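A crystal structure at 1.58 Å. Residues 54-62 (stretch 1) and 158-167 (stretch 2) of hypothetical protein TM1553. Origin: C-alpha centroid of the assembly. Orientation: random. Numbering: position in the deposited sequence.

Stretch 1 54-62: RITYKFSFT
Stretch 2 158-167: VKIDLGGIAK

Segments distant in sequence can pack without a single direct hydrogen bond, relying on van der Waals contacts, some of them to backbone oxygens, and a shared water; residues 54-62 and 158-167 of hypothetical protein TM1553 illustrate this, burying 312 Å² in total. Stretch 1 ends a helix at Lys58, and Phe59 (phi/psi -109/16) leaves helical geometry. Stretch 2 runs extended through Val158 (-72/155), Lys159 (-128/138), Ile160 (-88/136) and Asp161 (-134/125), then bends at Leu162 (-102/16) toward a helix that includes Ala166 and Lys167. As stretch 2 advances, its partners recede along stretch 1: CA atoms pair Phe61 with Asp161 at 6.2 Å, Phe59 with Leu162 at 6.9 Å and Ile55 with Ala166 at 7.7 Å, so the chains run in opposite senses.

Lys159 (mttt) lays its aliphatic chain beside Phe61 (chi1 t, chi2 86°), with Lys159 CD 3.9 Å from Phe61 CZ. Ile160 (mt) contributes backbone instead: its O lies 3.5 Å from Phe61 CD1, at the ring edge, while the end of its side chain leads away. Asp161 (chi1 t, chi2 85°) brings OD1 to 3.7 Å from Phe61 CD1; its OD2 accepts a hydrogen bond from Gly163 N at 2.9 Å, spanning Leu162, where the chain bends. Leu162 (mt) points toward Phe59 (chi1 m, chi2 -66°), and Leu162 CD1 meets Phe59 CD1 at 3.9 Å. Beside this apolar contact, one water donates to Phe59 O at 2.8 Å and accepts from Leu162 N at 2.8 Å, bridging backbones that do not bond directly; it also donates weakly to Asp161 OD1 at 3.3 Å.

Gly163 and Gly164 make no contact across. Leu162 O receives Ile165 N at 3.0 Å and Ala166 N at 2.8 Å, leading from the N-cap residue Ile165 (tt) into the helix. The CA-to-CB bond of Ala166 points toward stretch 1, with Ala166 CB 4.8 Å from Ile55 CG2; the closest pair, however, is Ala166 O and Ile55 CG2 at 4.4 Å (Ile55 mt). Lys167 points away.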

ATOM      1  N   ARG A  54     -14.095   2.909  -7.251  1.00  5.60           N
ATOM      2  CA  ARG A  54     -14.643   1.566  -7.341  1.00  7.43           C
ATOM      3  C   ARG A  54     -13.854   0.583  -6.441  1.00  6.79           C
ATOM      4  O   ARG A  54     -14.409  -0.167  -5.660  1.00  7.34           O
ATOM      5  CB  ARG A  54     -14.585   1.087  -8.774  1.00  8.00           C
ATOM      6  CG  ARG A  54     -15.109  -0.323  -8.984  1.00  6.92           C
ATOM      7  CD  ARG A  54     -14.900  -0.795 -10.398  1.00  8.67           C
ATOM      8  NE  ARG A  54     -13.498  -0.993 -10.680  1.00  7.84           N
ATOM      9  CZ  ARG A  54     -12.834  -2.085 -10.309  1.00  7.17           C
ATOM     10  NH1 ARG A  54     -13.483  -3.082  -9.690  1.00 11.29           N
ATOM     11  NH2 ARG A  54     -11.549  -2.190 -10.576  1.00  7.51           N
ATOM     12  N   ILE A  55     -12.547   0.616  -6.574  1.00  4.00           N
ATOM     13  CA  ILE A  55     -11.624  -0.231  -5.796  1.00  5.70           C
ATOM     14  C   ILE A  55     -11.759   0.122  -4.296  1.00  5.33           C
ATOM     15  O   ILE A  55     -11.719  -0.746  -3.426  1.00  7.14           O
ATOM     16  CB  ILE A  55     -10.162  -0.047  -6.300  1.00  4.33           C
ATOM     17  CG1 ILE A  55     -10.075  -0.652  -7.675  1.00  5.24           C
ATOM     18  CG2 ILE A  55      -9.163  -0.542  -5.266  1.00  7.51           C
ATOM     19  CD1 ILE A  55      -8.828  -0.261  -8.377  1.00  8.58           C
ATOM     20  N   THR A  56     -11.916   1.413  -3.989  1.00  4.26           N
ATOM     21  CA  THR A  56     -12.079   1.867  -2.607  1.00  6.11           C
ATOM     22  C   THR A  56     -13.224   1.118  -1.906  1.00  7.47           C
ATOM     23  O   THR A  56     -13.069   0.663  -0.767  1.00  9.79           O
ATOM     24  CB  THR A  56     -12.334   3.387  -2.508  1.00  8.28           C
ATOM     25  OG1 THR A  56     -11.221   4.098  -3.073  1.00  6.96           O
ATOM     26  CG2 THR A  56     -12.453   3.825  -1.067  1.00  7.31           C
ATOM     27  N   TYR A  57     -14.355   1.027  -2.603  1.00  5.43           N
ATOM     28  CA  TYR A  57     -15.549   0.425  -1.999  1.00  8.59           C
ATOM     29  C   TYR A  57     -15.530  -1.093  -2.092  1.00  8.42           C
ATOM     30  O   TYR A  57     -15.945  -1.796  -1.144  1.00  9.93           O
ATOM     31  CB  TYR A  57     -16.818   1.011  -2.600  1.00  9.83           C
ATOM     32  CG  TYR A  57     -16.849   2.518  -2.353  1.00 14.39           C
ATOM     33  CD1 TYR A  57     -16.627   3.018  -1.066  1.00 20.34           C
ATOM     34  CD2 TYR A  57     -16.998   3.410  -3.384  1.00 26.08           C
ATOM     35  CE1 TYR A  57     -16.596   4.384  -0.817  1.00 31.44           C
ATOM     36  CE2 TYR A  57     -16.975   4.782  -3.144  1.00 24.32           C
ATOM     37  CZ  TYR A  57     -16.771   5.255  -1.862  1.00 28.80           C
ATOM     38  OH  TYR A  57     -16.748   6.618  -1.607  1.00 35.22           O
ATOM     39  N   LYS A  58     -15.013  -1.617  -3.200  1.00  5.55           N
ATOM     40  CA  LYS A  58     -15.041  -3.050  -3.419  1.00  5.25           C
ATOM     41  C   LYS A  58     -14.164  -3.810  -2.449  1.00  6.21           C
ATOM     42  O   LYS A  58     -14.490  -4.954  -2.069  1.00  7.84           O
ATOM     43  CB  LYS A  58     -14.630  -3.389  -4.848  1.00  7.76           C
ATOM     44  CG  LYS A  58     -14.632  -4.863  -5.157  1.00  5.89           C
ATOM     45  CD  LYS A  58     -14.481  -5.152  -6.624  1.00  8.89           C
ATOM     46  CE  LYS A  58     -14.408  -6.649  -6.880  1.00 10.29           C
ATOM     47  NZ  LYS A  58     -14.308  -6.936  -8.332  1.00 12.13           N
ATOM     48  N   PHE A  59     -13.037  -3.195  -2.097  1.00  4.79           N
ATOM     49  CA  PHE A  59     -12.051  -3.849  -1.234  1.00  4.53           C
ATOM     50  C   PHE A  59     -12.000  -3.243   0.171  1.00  6.41           C
ATOM     51  O   PHE A  59     -11.089  -3.531   0.921  1.00  9.90           O
ATOM     52  CB  PHE A  59     -10.701  -3.886  -1.939  1.00  6.72           C
ATOM     53  CG  PHE A  59     -10.744  -4.698  -3.200  1.00  7.23           C
ATOM     54  CD1 PHE A  59     -10.955  -6.045  -3.164  1.00  8.55           C
ATOM     55  CD2 PHE A  59     -10.691  -4.097  -4.449  1.00 10.32           C
ATOM     56  CE1 PHE A  59     -11.032  -6.767  -4.357  1.00 11.39           C
ATOM     57  CE2 PHE A  59     -10.774  -4.842  -5.631  1.00 10.91           C
ATOM     58  CZ  PHE A  59     -10.926  -6.174  -5.555  1.00 11.48           C
ATOM     59  N   SER A  60     -13.010  -2.469   0.548  1.00  8.99           N
ATOM     60  CA  SER A  60     -13.102  -1.814   1.827  1.00  8.48           C
ATOM     61  C   SER A  60     -13.276  -2.793   2.977  1.00  7.50           C
ATOM     62  O   SER A  60     -13.901  -3.843   2.822  1.00  8.96           O
ATOM     63  CB  SER A  60     -14.333  -0.876   1.850  1.00  8.60           C
ATOM     64  OG  SER A  60     -14.548  -0.326   3.139  1.00 10.45           O
ATOM     65  N   PHE A  61     -12.731  -2.453   4.141  1.00  9.40           N
ATOM     66  CA  PHE A  61     -12.953  -3.305   5.309  1.00  8.10           C
ATOM     67  C   PHE A  61     -14.367  -3.108   5.819  1.00 10.43           C
ATOM     68  O   PHE A  61     -14.901  -3.994   6.472  1.00 11.96           O
ATOM     69  CB  PHE A  61     -11.927  -2.985   6.406  1.00 10.20           C
ATOM     70  CG  PHE A  61     -11.864  -3.998   7.512  1.00  8.71           C
ATOM     71  CD1 PHE A  61     -11.070  -5.120   7.381  1.00  7.50           C
ATOM     72  CD2 PHE A  61     -12.595  -3.837   8.682  1.00 11.30           C
ATOM     73  CE1 PHE A  61     -10.990  -6.067   8.433  1.00 10.87           C
ATOM     74  CE2 PHE A  61     -12.527  -4.792   9.708  1.00 14.53           C
ATOM     75  CZ  PHE A  61     -11.709  -5.894   9.547  1.00 11.79           C
ATOM     76  N   THR A  62     -14.973  -1.935   5.529  1.00  8.76           N
ATOM     77  CA  THR A  62     -16.243  -1.561   6.170  1.00 12.19           C
ATOM     78  C   THR A  62     -17.449  -1.341   5.275  1.00 12.35           C
ATOM     79  O   THR A  62     -18.592  -1.479   5.735  1.00 12.22           O
ATOM     80  CB  THR A  62     -16.055  -0.277   6.971  1.00 16.12           C
ATOM     81  OG1 THR A  62     -15.644   0.762   6.078  1.00 16.35           O
ATOM     82  CG2 THR A  62     -15.001  -0.468   8.014  1.00 18.45           C
ATOM     83  N   VAL A 158      -9.810 -15.324  10.937  1.00  4.89           N
ATOM     84  CA  VAL A 158      -9.010 -14.218  10.380  1.00  4.46           C
ATOM     85  C   VAL A 158      -9.900 -13.301   9.537  1.00  2.39           C
ATOM     86  O   VAL A 158     -10.930 -13.723   8.989  1.00  5.79           O
ATOM     87  CB  VAL A 158      -7.774 -14.624   9.585  1.00  7.86           C
ATOM     88  CG1 VAL A 158      -6.822 -15.479  10.365  1.00  7.16           C
ATOM     89  CG2 VAL A 158      -8.154 -15.266   8.306  1.00  8.23           C
ATOM     90  N   LYS A 159      -9.471 -12.054   9.430  1.00  4.99           N
ATOM     91  CA  LYS A 159     -10.086 -11.097   8.564  1.00  4.48           C
ATOM     92  C   LYS A 159      -9.004 -10.460   7.680  1.00  6.96           C
ATOM     93  O   LYS A 159      -7.914 -10.127   8.137  1.00  7.15           O
ATOM     94  CB  LYS A 159     -10.813 -10.020   9.326  1.00  6.71           C
ATOM     95  CG  LYS A 159     -12.065 -10.564  10.082  1.00  4.36           C
ATOM     96  CD  LYS A 159     -12.875  -9.433  10.625  1.00  5.42           C
ATOM     97  CE  LYS A 159     -14.296  -9.811  11.071  1.00 10.23           C
ATOM     98  NZ  LYS A 159     -15.154  -8.622  11.530  1.00  8.83           N
ATOM     99  N   ILE A 160      -9.346 -10.291   6.418  1.00  5.28           N
ATOM    100  CA  ILE A 160      -8.444  -9.740   5.383  1.00  5.91           C
ATOM    101  C   ILE A 160      -8.582  -8.226   5.404  1.00  5.37           C
ATOM    102  O   ILE A 160      -9.694  -7.686   5.460  1.00  7.48           O
ATOM    103  CB  ILE A 160      -8.867 -10.278   4.004  1.00  7.83           C
ATOM    104  CG1 ILE A 160      -8.633 -11.810   3.944  1.00  7.77           C
ATOM    105  CG2 ILE A 160      -8.207  -9.511   2.908  1.00  9.40           C
ATOM    106  CD1 ILE A 160      -9.282 -12.515   2.780  1.00 10.65           C
ATOM    107  N   ASP A 161      -7.467  -7.525   5.338  1.00  7.64           N
ATOM    108  CA  ASP A 161      -7.458  -6.078   5.125  1.00  8.37           C
ATOM    109  C   ASP A 161      -6.402  -5.820   4.041  1.00  9.48           C
ATOM    110  O   ASP A 161      -5.254  -6.248   4.189  1.00 10.43           O
ATOM    111  CB  ASP A 161      -7.096  -5.254   6.365  1.00  9.55           C
ATOM    112  CG  ASP A 161      -7.138  -3.732   6.039  1.00 20.81           C
ATOM    113  OD1 ASP A 161      -8.228  -3.104   6.102  1.00 25.33           O
ATOM    114  OD2 ASP A 161      -6.093  -3.178   5.643  1.00 24.87           O
ATOM    115  N   LEU A 162      -6.821  -5.149   2.965  1.00  7.65           N
ATOM    116  CA  LEU A 162      -5.961  -4.930   1.779  1.00  7.69           C
ATOM    117  C   LEU A 162      -5.367  -3.514   1.743  1.00 10.05           C
ATOM    118  O   LEU A 162      -4.818  -3.102   0.711  1.00 10.59           O
ATOM    119  CB  LEU A 162      -6.739  -5.226   0.478  1.00  9.61           C
ATOM    120  CG  LEU A 162      -7.181  -6.681   0.298  1.00  7.68           C
ATOM    121  CD1 LEU A 162      -7.858  -6.997  -1.003  1.00 11.56           C
ATOM    122  CD2 LEU A 162      -5.981  -7.642   0.448  1.00  8.49           C
ATOM    123  N   GLY A 163      -5.401  -2.790   2.860  1.00  9.20           N
ATOM    124  CA  GLY A 163      -4.960  -1.419   2.858  1.00 12.24           C
ATOM    125  C   GLY A 163      -3.463  -1.295   2.544  1.00 13.74           C
ATOM    126  O   GLY A 163      -3.005  -0.215   2.131  1.00 14.70           O
ATOM    127  N   GLY A 164      -2.688  -2.370   2.737  1.00  8.34           N
ATOM    128  CA  GLY A 164      -1.246  -2.323   2.505  1.00  8.55           C
ATOM    129  C   GLY A 164      -0.855  -2.543   1.049  1.00  8.40           C
ATOM    130  O   GLY A 164       0.317  -2.415   0.711  1.00  9.74           O
ATOM    131  N   ILE A 165      -1.829  -2.870   0.188  1.00  6.07           N
ATOM    132  CA  ILE A 165      -1.571  -3.164  -1.214  1.00  6.21           C
ATOM    133  C   ILE A 165      -2.555  -2.481  -2.179  1.00  6.22           C
ATOM    134  O   ILE A 165      -2.293  -2.379  -3.385  1.00  8.33           O
ATOM    135  CB  ILE A 165      -1.496  -4.742  -1.429  1.00  7.78           C
ATOM    136  CG1 ILE A 165      -0.875  -5.113  -2.758  1.00  9.52           C
ATOM    137  CG2 ILE A 165      -2.874  -5.398  -1.185  1.00  8.85           C
ATOM    138  CD1 ILE A 165      -0.637  -6.601  -2.925  1.00 12.97           C
ATOM    139  N   ALA A 166      -3.704  -2.025  -1.658  1.00  8.97           N
ATOM    140  CA  ALA A 166      -4.794  -1.580  -2.525  1.00 11.96           C
ATOM    141  C   ALA A 166      -4.471  -0.294  -3.272  1.00  7.05           C
ATOM    142  O   ALA A 166      -4.898  -0.150  -4.424  1.00 10.14           O
ATOM    143  CB  ALA A 166      -6.050  -1.386  -1.693  1.00 13.66           C
ATOM    144  N   LYS A 167      -3.719   0.616  -2.652  1.00  8.47           N
ATOM    145  CA  LYS A 167      -3.306   1.830  -3.368  1.00  9.71           C
ATOM    146  C   LYS A 167      -2.427   1.480  -4.557  1.00  8.88           C
ATOM    147  O   LYS A 167      -2.635   1.983  -5.659  1.00  7.25           O
ATOM    148  CB  LYS A 167      -2.599   2.863  -2.480  1.00 12.13           C
ATOM    149  CG  LYS A 167      -3.493   3.589  -1.469  1.00 17.77           C
ATOM    150  CD  LYS A 167      -2.726   4.755  -0.831  1.00 18.57           C
ATOM    151  CE  LYS A 167      -1.645   4.306   0.090  1.00 27.58           C
ATOM    152  NZ  LYS A 167      -2.237   3.637   1.291  1.00 30.17           N
TER
HETATM  153  O   HOH W   1      -9.339  -3.927   3.127  1.00 11.46           O